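Local coordinates for protein toll-receptor-related 2 (Hydra vulgaris, PDB 4W8H) that probably relays receptor signals inside the cell through its flavodoxin-like Toll/interleukin-1 receptor (TIR) domain, the part of this membrane protein described here, at residues A[3-11]-A[27-38]; A[47-56]-A[74-85]. All coordinates share one frame; numbering follows the deposited sequence. Where two conformers were deposited one is given.

Contact 1 of 2, residues A[3-11]-A[27-38]. Unlike the reference sequence in segment 27-38: L27 (reference Val).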
loop_
_atom_site.group_PDB
_atom_site.type_symbol
_atom_site.label_atom_id
_atom_site.label_comp_id
_atom_site.label_asym_id
_atom_site.label_seq_id
_atom_site.Cartn_x
_atom_site.Cartn_y
_atom_site.Cartn_z
ATOM N N LYS A 3 -8.503 -13.612 2.719
ATOM C CA LYS A 3 -7.396 -13.413 3.659
ATOM C C LYS A 3 -7.835 -12.634 4.905
ATOM O O LYS A 3 -8.874 -11.933 4.909
ATOM C CB LYS A 3 -6.217 -12.715 2.980
ATOM C CG LYS A 3 -5.692 -13.410 1.733
ATOM C CD LYS A 3 -5.104 -14.780 2.009
ATOM C CE LYS A 3 -4.615 -15.443 0.726
ATOM N NZ LYS A 3 -3.127 -15.568 0.706
ATOM N N THR A 4 -7.042 -12.767 5.962
ATOM C CA THR A 4 -7.336 -12.143 7.239
ATOM C C THR A 4 -7.515 -10.642 7.133
ATOM O O THR A 4 -8.412 -10.095 7.727
ATOM C CB THR A 4 -6.225 -12.463 8.270
ATOM O OG1 THR A 4 -6.223 -13.872 8.508
ATOM C CG2 THR A 4 -6.442 -11.763 9.610
ATOM N N TYR A 5 -6.611 -9.982 6.416
ATOM C CA TYR A 5 -6.656 -8.539 6.206
ATOM C C TYR A 5 -7.115 -8.269 4.794
ATOM O O TYR A 5 -6.790 -8.993 3.862
ATOM C CB TYR A 5 -5.261 -7.939 6.439
ATOM C CG TYR A 5 -4.741 -8.171 7.820
ATOM C CD1 TYR A 5 -5.010 -7.272 8.832
ATOM C CD2 TYR A 5 -3.957 -9.274 8.122
ATOM C CE1 TYR A 5 -4.541 -7.455 10.110
ATOM C CE2 TYR A 5 -3.480 -9.468 9.412
ATOM C CZ TYR A 5 -3.794 -8.546 10.392
ATOM O OH TYR A 5 -3.364 -8.692 11.677
ATOM N N ASP A 6 -7.866 -7.175 4.625
ATOM C CA ASP A 6 -8.180 -6.725 3.270
ATOM C C ASP A 6 -6.953 -6.148 2.566
ATOM O O ASP A 6 -6.720 -6.421 1.382
ATOM C CB ASP A 6 -9.255 -5.646 3.290
ATOM C CG ASP A 6 -10.532 -6.148 3.807
ATOM O OD1 ASP A 6 -11.115 -6.990 3.093
ATOM O OD2 ASP A 6 -10.982 -5.714 4.902
ATOM N N VAL A 7 -6.158 -5.376 3.293
ATOM C CA VAL A 7 -5.004 -4.719 2.690
ATOM C C VAL A 7 -3.852 -4.638 3.641
ATOM O O VAL A 7 -4.032 -4.514 4.848
ATOM C CB VAL A 7 -5.280 -3.284 2.201
ATOM C CG1 VAL A 7 -6.188 -3.296 1.044
ATOM C CG2 VAL A 7 -5.817 -2.409 3.303
ATOM N N ASN A 8 -2.667 -4.740 3.056
ATOM C CA ASN A 8 -1.435 -4.444 3.711
ATOM C C ASN A 8 -0.910 -3.103 3.175
ATOM O O ASN A 8 -1.120 -2.781 2.029
ATOM C CB ASN A 8 -0.474 -5.571 3.333
ATOM C CG ASN A 8 0.903 -5.283 3.646
ATOM O OD1 ASN A 8 1.197 -4.794 4.727
ATOM N ND2 ASN A 8 1.807 -5.583 2.712
ATOM N N ILE A 9 -0.259 -2.323 4.025
ATOM C CA ILE A 9 0.211 -1.005 3.579
ATOM C C ILE A 9 1.701 -1.022 3.551
ATOM O O ILE A 9 2.351 -1.193 4.574
ATOM C CB ILE A 9 -0.217 0.108 4.534
ATOM C CG1 ILE A 9 -1.679 -0.056 4.971
ATOM C CG2 ILE A 9 0.072 1.505 3.890
ATOM C CD1 ILE A 9 -2.667 0.142 3.911
ATOM N N CYS A 10 2.234 -0.811 2.377
ATOM C CA CYS A 10 3.675 -0.745 2.187
ATOM C C CYS A 10 4.095 0.718 1.922
ATOM O O CYS A 10 3.606 1.336 0.967
ATOM C CB CYS A 10 4.073 -1.611 0.993
ATOM S SG CYS A 10 5.824 -1.600 0.687
ATOM N N TYR A 11 4.946 1.278 2.779
ATOM C CA TYR A 11 5.233 2.724 2.770
ATOM C C TYR A 11 6.569 2.974 3.445
ATOM O O TYR A 11 7.021 2.180 4.269
ATOM C CB TYR A 11 4.119 3.502 3.496
ATOM C CG TYR A 11 4.117 3.307 4.994
ATOM C CD1 TYR A 11 3.633 2.121 5.565
ATOM C CD2 TYR A 11 4.664 4.246 5.843
ATOM C CE1 TYR A 11 3.692 1.912 6.906
ATOM C CE2 TYR A 11 4.695 4.070 7.196
ATOM C CZ TYR A 11 4.229 2.865 7.738
ATOM O OH TYR A 11 4.301 2.657 9.106
ATOM N N LEU A 27 -9.196 3.982 6.279
ATOM C CA LEU A 27 -9.496 2.600 5.939
ATOM C C LEU A 27 -10.194 1.900 7.085
ATOM O O LEU A 27 -11.223 1.245 6.895
ATOM C CB LEU A 27 -8.204 1.865 5.564
ATOM C CG LEU A 27 -7.576 2.195 4.210
ATOM C CD1 LEU A 27 -6.120 1.706 4.180
ATOM C CD2 LEU A 27 -8.345 1.595 3.051
ATOM N N GLU A 28 -9.668 2.055 8.294
ATOM C CA GLU A 28 -10.210 1.355 9.449
ATOM C C GLU A 28 -11.601 1.887 9.791
ATOM O O GLU A 28 -12.500 1.119 10.157
ATOM C CB GLU A 28 -9.211 1.395 10.609
ATOM C CG GLU A 28 -7.956 0.541 10.302
ATOM C CD GLU A 28 -7.045 0.353 11.477
ATOM O OE1 GLU A 28 -6.942 1.245 12.340
ATOM O OE2 GLU A 28 -6.409 -0.714 11.510
ATOM N N ARG A 29 -11.796 3.192 9.630
ATOM C CA ARG A 29 -13.153 3.758 9.877
ATOM C C ARG A 29 -14.187 3.203 8.901
ATOM O O ARG A 29 -15.364 3.083 9.229
ATOM C CB ARG A 29 -13.106 5.276 9.815
ATOM C CG ARG A 29 -12.498 5.872 11.076
ATOM C CD ARG A 29 -12.227 7.347 10.942
ATOM N NE ARG A 29 -13.461 8.106 10.794
ATOM C CZ ARG A 29 -14.143 8.662 11.795
ATOM N NH1 ARG A 29 -13.699 8.555 13.038
ATOM N NH2 ARG A 29 -15.265 9.338 11.549
ATOM N N ALA A 30 -13.719 2.883 7.692
ATOM C CA ALA A 30 -14.566 2.345 6.627
ATOM C C ALA A 30 -14.783 0.832 6.768
ATOM O O ALA A 30 -15.405 0.223 5.892
ATOM C CB ALA A 30 -13.958 2.671 5.240
ATOM N N GLY A 31 -14.287 0.239 7.860
ATOM C CA GLY A 31 -14.425 -1.177 8.083
ATOM C C GLY A 31 -13.468 -2.074 7.343
ATOM O O GLY A 31 -13.662 -3.290 7.283
ATOM N N ILE A 32 -12.413 -1.485 6.789
ATOM C CA ILE A 32 -11.423 -2.229 6.042
ATOM C C ILE A 32 -10.322 -2.681 7.003
ATOM O O ILE A 32 -9.730 -1.894 7.711
ATOM C CB ILE A 32 -10.887 -1.371 4.871
ATOM C CG1 ILE A 32 -12.050 -1.120 3.875
ATOM C CG2 ILE A 32 -9.664 -2.048 4.215
ATOM C CD1 ILE A 32 -11.772 -0.059 2.827
ATOM N N LYS A 33 -10.052 -3.980 6.993
ATOM C CA LYS A 33 -9.090 -4.597 7.890
ATOM C C LYS A 33 -7.693 -4.406 7.285
ATOM O O LYS A 33 -7.435 -4.812 6.143
ATOM C CB LYS A 33 -9.372 -6.091 8.045
ATOM C CG LYS A 33 -10.750 -6.420 8.555
ATOM C CD LYS A 33 -10.989 -7.961 8.625
ATOM C CE LYS A 33 -11.034 -8.629 7.233
ATOM N NZ LYS A 33 -11.308 -10.119 7.250
ATOM N N THR A 34 -6.819 -3.744 8.032
ATOM C CA THR A 34 -5.539 -3.274 7.527
ATOM C C THR A 34 -4.373 -3.835 8.315
ATOM O O THR A 34 -4.372 -3.795 9.549
ATOM C CB THR A 34 -5.561 -1.737 7.569
ATOM O OG1 THR A 34 -6.739 -1.246 6.901
ATOM C CG2 THR A 34 -4.381 -1.125 6.925
ATOM N N PHE A 35 -3.360 -4.346 7.606
ATOM C CA PHE A 35 -2.078 -4.717 8.226
ATOM C C PHE A 35 -1.160 -3.509 8.165
ATOM O O PHE A 35 -0.902 -2.970 7.089
ATOM C CB PHE A 35 -1.427 -5.885 7.480
ATOM C CG PHE A 35 -0.235 -6.463 8.191
ATOM C CD1 PHE A 35 0.953 -5.754 8.245
ATOM C CD2 PHE A 35 -0.289 -7.711 8.774
ATOM C CE1 PHE A 35 2.060 -6.274 8.907
ATOM C CE2 PHE A 35 0.828 -8.240 9.411
ATOM C CZ PHE A 35 1.982 -7.528 9.482
ATOM N N VAL A 36 -0.684 -3.102 9.321
ATOM C CA VAL A 36 0.224 -1.959 9.433
ATOM C C VAL A 36 1.387 -2.328 10.294
ATOM O O VAL A 36 1.217 -2.771 11.447
ATOM C CB VAL A 36 -0.453 -0.694 9.941
ATOM C CG1 VAL A 36 -1.158 -0.947 11.236
ATOM C CG2 VAL A 36 0.543 0.439 10.069
ATOM N N ASN A 37 2.573 -2.166 9.741
ATOM C CA ASN A 37 3.769 -2.670 10.370
ATOM C C ASN A 37 3.942 -2.259 11.811
ATOM O O ASN A 37 4.304 -3.112 12.634
ATOM C CB ASN A 37 5.026 -2.323 9.582
ATOM C CG ASN A 37 5.142 -0.850 9.216
ATOM O OD1 ASN A 37 4.337 0.026 9.614
ATOM N ND2 ASN A 37 6.155 -0.573 8.419
ATOM N N ILE A 38 3.696 -0.988 12.139
ATOM C CA ILE A 38 4.038 -0.489 13.465
ATOM C C ILE A 38 3.143 -1.079 14.513
ATOM O O ILE A 38 3.477 -0.958 15.684
ATOM C CB ILE A 38 4.042 1.053 13.550
ATOM C CG1 ILE A 38 2.660 1.632 13.286
ATOM C CG2 ILE A 38 5.080 1.664 12.584
ATOM C CD1 ILE A 38 2.598 3.131 13.643
HETATM O O HOH W 1 -13.401 -5.582 5.701
HETATM O O HOH W 2 7.470 1.815 7.082
#
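V7 and F35 join two parallel strands, the first two of the TIR domain in chain order. V7 N gives a hydrogen bond to K33 O, F35 N one to V7 O at 2.8 Å, and I9 N one to F35 O. T34 lies beside V7 and F35 beside N8 in the pairing. Helix 16-29 links the strands, which makes a beta-alpha-beta unit of the flavodoxin-like fold, with strand 34-35 at the border of the sheet.

Y5 can be followed outward. Its CB is 3.8 Å from K33 O. Its CG lies beneath F35 CB, which sits over the ring face as a CH-pi contact. CD1 and CE1 pass along the T34 carbonyl. CE2 meets F35 CD2 at 3.7 Å, and CZ lies near the same atom. F35 CG is anti to its backbone N (chi1 -170°), and this turns the edge of the F35 ring toward the Y5 face in a T-shaped pair, planes at 77°. T4 CG2 lies over the rim of the opposite Y5 face.

On the other side of the sheet, I9 CD1 and L27 CD1 meet tip to tip at 3.8 Å. V7 CG2 touches I32 CG2, and helix 115-127 packs on V7, L27 and I32.

The two ends are polar. D6 OD2 takes K33 N on its anti lone pair, 2.9 Å away, and also a water that bonds G31 O. K33 bends at chi3 and brings NZ to T4 O in a weak bond. At the far end, Y11 OH donates to N37 OD1 (2.7 Å), in the carbonyl plane and on a lone pair. A second water joins Y11 O to N37 ND2. Aromatic contacts thus lie on the face of F35, beside the N8 amide, and aliphatic ones on that of V7 and T34. D6 holds K33 just before strand 34-35, and Y11 holds N37 at the start of helix 37-40.

Contact 2 of 2, residues A[47-56]-A[74-85]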
loop_
_atom_site.group_PDB
_atom_site.type_symbol
_atom_site.label_atom_id
_atom_site.label_comp_id
_atom_site.label_asym_id
_atom_site.label_seq_id
_atom_site.Cartn_x
_atom_site.Cartn_y
_atom_site.Cartn_z
ATOM N N PHE A 47 13.093 -9.444 8.928
ATOM C CA PHE A 47 12.360 -8.513 8.066
ATOM C C PHE A 47 11.572 -9.288 6.996
ATOM O O PHE A 47 10.428 -8.949 6.736
ATOM C CB PHE A 47 13.314 -7.572 7.329
ATOM C CG PHE A 47 14.033 -6.541 8.202
ATOM C CD1 PHE A 47 13.692 -6.320 9.516
ATOM C CD2 PHE A 47 15.079 -5.804 7.658
ATOM C CE1 PHE A 47 14.363 -5.343 10.254
ATOM C CE2 PHE A 47 15.718 -4.823 8.381
ATOM C CZ PHE A 47 15.373 -4.629 9.686
ATOM N N ALA A 48 12.204 -10.290 6.367
ATOM C CA ALA A 48 11.542 -11.001 5.295
ATOM C C ALA A 48 10.323 -11.768 5.783
ATOM O O ALA A 48 9.339 -11.898 5.054
ATOM C CB ALA A 48 12.510 -11.986 4.611
ATOM N N GLU A 49 10.374 -12.265 7.015
ATOM C CA GLU A 49 9.231 -12.941 7.595
ATOM C C GLU A 49 8.052 -11.987 7.787
ATOM O O GLU A 49 6.912 -12.336 7.530
ATOM C CB GLU A 49 9.623 -13.553 8.918
ATOM C CG GLU A 49 10.569 -14.733 8.727
ATOM C CD GLU A 49 11.013 -15.362 10.010
ATOM O OE1 GLU A 49 11.376 -14.660 10.966
ATOM O OE2 GLU A 49 11.105 -16.618 10.034
ATOM N N ASN A 50 8.314 -10.789 8.281
ATOM C CA ASN A 50 7.259 -9.804 8.454
ATOM C C ASN A 50 6.705 -9.313 7.134
ATOM O O ASN A 50 5.510 -9.043 7.041
ATOM C CB ASN A 50 7.779 -8.666 9.359
ATOM C CG ASN A 50 7.683 -9.048 10.825
ATOM O OD1 ASN A 50 6.694 -9.637 11.254
ATOM N ND2 ASN A 50 8.701 -8.732 11.596
ATOM N N ILE A 51 7.558 -9.151 6.128
ATOM C CA ILE A 51 7.082 -8.826 4.772
ATOM C C ILE A 51 6.101 -9.866 4.312
ATOM O O ILE A 51 5.029 -9.561 3.824
ATOM C CB ILE A 51 8.263 -8.680 3.808
ATOM C CG1 ILE A 51 9.068 -7.421 4.130
ATOM C CG2 ILE A 51 7.773 -8.628 2.344
ATOM C CD1 ILE A 51 10.416 -7.310 3.404
ATOM N N MET A 52 6.503 -11.144 4.425
ATOM C CA MET A 52 5.688 -12.232 3.897
ATOM C C MET A 52 4.396 -12.447 4.661
ATOM O O MET A 52 3.386 -12.794 4.074
ATOM C CB MET A 52 6.512 -13.522 3.814
ATOM C CG MET A 52 7.592 -13.392 2.755
ATOM S SD MET A 52 7.029 -13.109 1.073
ATOM C CE MET A 52 5.862 -14.436 0.864
ATOM N N ASP A 53 4.440 -12.287 5.972
ATOM C CA ASP A 53 3.215 -12.370 6.748
ATOM C C ASP A 53 2.199 -11.320 6.286
ATOM O O ASP A 53 1.015 -11.632 6.114
ATOM C CB ASP A 53 3.480 -12.251 8.253
ATOM C CG ASP A 53 3.909 -13.573 8.892
ATOM O OD1 ASP A 53 3.815 -14.668 8.272
ATOM O OD2 ASP A 53 4.347 -13.496 10.052
ATOM N N ALA A 54 2.643 -10.105 6.089
ATOM C CA ALA A 54 1.754 -9.038 5.668
ATOM C C ALA A 54 1.206 -9.302 4.289
ATOM O O ALA A 54 0.016 -9.088 4.044
ATOM C CB ALA A 54 2.507 -7.715 5.700
ATOM N N ILE A 55 2.045 -9.736 3.354
ATOM C CA ILE A 55 1.571 -9.948 1.980
ATOM C C ILE A 55 0.633 -11.137 1.895
ATOM O O ILE A 55 -0.432 -11.052 1.307
ATOM C CB ILE A 55 2.726 -10.115 0.999
ATOM C CG1 ILE A 55 3.511 -8.820 0.842
ATOM C CG2 ILE A 55 2.226 -10.615 -0.360
ATOM C CD1 ILE A 55 4.738 -8.975 -0.026
ATOM N N GLU A 56 1.019 -12.264 2.474
ATOM C CA GLU A 56 0.249 -13.489 2.277
ATOM C C GLU A 56 -1.037 -13.518 3.092
ATOM O O GLU A 56 -1.922 -14.318 2.788
ATOM C CB GLU A 56 1.094 -14.718 2.590
ATOM C CG GLU A 56 2.310 -14.851 1.673
ATOM C CD GLU A 56 1.945 -14.984 0.205
ATOM O OE1 GLU A 56 0.990 -15.710 -0.117
ATOM O OE2 GLU A 56 2.592 -14.318 -0.638
ATOM N N ILE A 74 13.197 -2.123 2.510
ATOM C CA ILE A 74 12.041 -2.948 2.833
ATOM C C ILE A 74 10.927 -2.709 1.824
ATOM O O ILE A 74 10.290 -3.651 1.385
ATOM C CB ILE A 74 11.585 -2.731 4.290
ATOM C CG1 ILE A 74 12.566 -3.432 5.229
ATOM C CG2 ILE A 74 10.165 -3.260 4.498
ATOM C CD1 ILE A 74 12.290 -3.161 6.687
ATOM N N CYS A 75 10.683 -1.449 1.465
ATOM C CA CYS A 75 9.693 -1.167 0.443
ATOM C C CYS A 75 9.983 -1.888 -0.868
ATOM O O CYS A 75 9.077 -2.457 -1.481
ATOM C CB CYS A 75 9.558 0.342 0.206
ATOM S SG CYS A 75 8.874 1.232 1.587
ATOM N N ASP A 76 11.234 -1.823 -1.325
ATOM C CA ASP A 76 11.532 -2.491 -2.591
ATOM C C ASP A 76 11.290 -4.004 -2.520
ATOM O O ASP A 76 10.723 -4.582 -3.444
ATOM C CB ASP A 76 12.958 -2.238 -3.026
ATOM C CG ASP A 76 13.273 -2.949 -4.350
ATOM O OD1 ASP A 76 12.546 -2.734 -5.356
ATOM O OD2 ASP A 76 14.197 -3.775 -4.384
ATOM N N LYS A 77 11.735 -4.645 -1.449
ATOM C CA LYS A 77 11.583 -6.094 -1.320
ATOM C C LYS A 77 10.106 -6.452 -1.277
ATOM O O LYS A 77 9.666 -7.425 -1.881
ATOM C CB LYS A 77 12.281 -6.553 -0.047
ATOM C CG LYS A 77 13.817 -6.611 -0.111
ATOM C CD LYS A 77 14.410 -6.778 1.293
ATOM C CE LYS A 77 15.900 -7.049 1.265
ATOM N NZ LYS A 77 16.183 -8.479 1.537
ATOM N N THR A 78 9.333 -5.640 -0.566
ATOM C CA THR A 78 7.912 -5.881 -0.475
ATOM C C THR A 78 7.247 -5.736 -1.826
ATOM O O THR A 78 6.413 -6.553 -2.214
ATOM C CB THR A 78 7.251 -4.902 0.505
ATOM O OG1 THR A 78 7.891 -5.009 1.786
ATOM C CG2 THR A 78 5.794 -5.155 0.618
ATOM N N LEU A 79 7.631 -4.693 -2.557
ATOM C CA LEU A 79 7.064 -4.469 -3.865
ATOM C C LEU A 79 7.354 -5.626 -4.810
ATOM O O LEU A 79 6.485 -6.053 -5.571
ATOM C CB LEU A 79 7.570 -3.142 -4.461
ATOM C CG LEU A 79 7.145 -2.756 -5.888
ATOM C CD1 LEU A 79 5.658 -2.701 -6.071
ATOM C CD2 LEU A 79 7.710 -1.393 -6.196
ATOM N N GLN A 80 8.599 -6.093 -4.809
ATOM C CA GLN A 80 8.951 -7.194 -5.707
ATOM C C GLN A 80 8.065 -8.425 -5.469
ATOM O O GLN A 80 7.568 -9.036 -6.428
ATOM C CB GLN A 80 10.436 -7.576 -5.557
ATOM C CG GLN A 80 11.444 -6.509 -5.960
ATOM C CD GLN A 80 11.272 -6.009 -7.367
ATOM O OE1 GLN A 80 10.970 -6.777 -8.289
ATOM N NE2 GLN A 80 11.475 -4.701 -7.551
ATOM N N ILE A 81 7.832 -8.783 -4.220
ATOM C CA ILE A 81 6.946 -9.908 -3.938
ATOM C C ILE A 81 5.487 -9.519 -4.242
ATOM O O ILE A 81 4.713 -10.316 -4.787
ATOM C CB ILE A 81 7.148 -10.421 -2.510
ATOM C CG1 ILE A 81 8.634 -10.825 -2.350
ATOM C CG2 ILE A 81 6.223 -11.598 -2.247
ATOM C CD1 ILE A 81 9.141 -10.794 -0.941
ATOM N N GLY A 82 5.124 -8.270 -3.956
ATOM C CA GLY A 82 3.770 -7.794 -4.229
ATOM C C GLY A 82 3.356 -7.883 -5.691
ATOM O O GLY A 82 2.185 -8.122 -5.976
ATOM N N LEU A 83 4.316 -7.734 -6.605
ATOM C CA LEU A 83 4.031 -7.865 -8.029
ATOM C C LEU A 83 3.543 -9.268 -8.393
ATOM O O LEU A 83 2.907 -9.460 -9.412
ATOM C CB LEU A 83 5.254 -7.540 -8.839
ATOM C CG LEU A 83 5.721 -6.083 -8.791
ATOM C CD1 LEU A 83 7.035 -5.987 -9.553
ATOM C CD2 LEU A 83 4.651 -5.126 -9.371
ATOM N N SER A 84 3.846 -10.239 -7.553
ATOM C CA SER A 84 3.346 -11.603 -7.792
ATOM C C SER A 84 1.956 -11.845 -7.208
ATOM O O SER A 84 1.402 -12.952 -7.286
ATOM C CB SER A 84 4.379 -12.634 -7.302
ATOM O OG SER A 84 4.456 -12.751 -5.892
ATOM N N HIS A 85 1.389 -10.786 -6.641
ATOM C CA HIS A 85 0.059 -10.826 -6.117
ATOM C C HIS A 85 -0.681 -9.626 -6.666
ATOM O O HIS A 85 -0.525 -9.267 -7.828
ATOM C CB HIS A 85 0.134 -10.811 -4.600
ATOM C CG HIS A 85 0.667 -12.072 -4.025
ATOM N ND1 HIS A 85 0.053 -13.287 -4.221
ATOM C CD2 HIS A 85 1.737 -12.308 -3.238
ATOM C CE1 HIS A 85 0.736 -14.228 -3.598
ATOM N NE2 HIS A 85 1.757 -13.658 -2.982
#
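I51 fits as a knob into a hole formed by I74, K77, T78 and I81. Its CG1 is 3.6 Å from T78 OG1, and its CD1 reaches K77 CB. T78 OG1 is already used as a donor to I74 O, 2.8 Å away. It comes from above that carbonyl plane, on the face opposite T78 N, so I74 O is gripped twice. This holds the hydroxyl in place beside I51.

One turn on, I55 continues the tight part. CG1 is anti to the carbonyl carbon (chi1 -68°), and CD1 reaches to 3.7 Å from T78 O, with I81 CG2 also near. Its other branch, CG2, lies 3.4 Å from H85 CD2. I55 CD1 also lies near the backbone N of G82.

The two helices run in roughly the same direction at 43°, their axes 10.2 Å apart. They are neighbouring helices of the flavodoxin-like TIR fold, each followed by a strand of the parallel sheet. Strand 5-10 lies under this layer: N8 touches A54 and I55, and C10 touches T78.

I51, I55 and T78 are buried, but F47 and I74 on the outer side are exposed. I74 sets CD1 over one face of the F47 ring as a CH-pi contact, 4.1 Å from the centroid. M52 is bent at chi2 and chi3, which brings SD across I81. I81 has two conformers, so its contacts with I55 and M52 are less certain. Beyond it is the polar end. H85 NE2 donates to E56 OE2 at 2.6 Å. The carboxylate is met on its syn side, but the bond is bent to 131° and OE2 is tilted out of the imidazole plane.

Contact 1 and contact 2 have their centres about 14 Å apart and touch directly. Contact 1 pairs strand 34-35 with strand 5-10; contact 2 joins two helices that cover strand 5-10. A54 packs against both strands of contact 1: its CB is 3.3 Å from N8 OD1 and 3.5 Å from F35 CE1. At one end K3 NZ reaches E56 O at 2.7 Å, a probable hydrogen bond. At the other, Y11 O packs 3.4 Å from C75 SG. Along the chain they are in series: helix 37-40, which begins in segment 27-38, is followed by helix 47-56. Both lie within the one TIR domain.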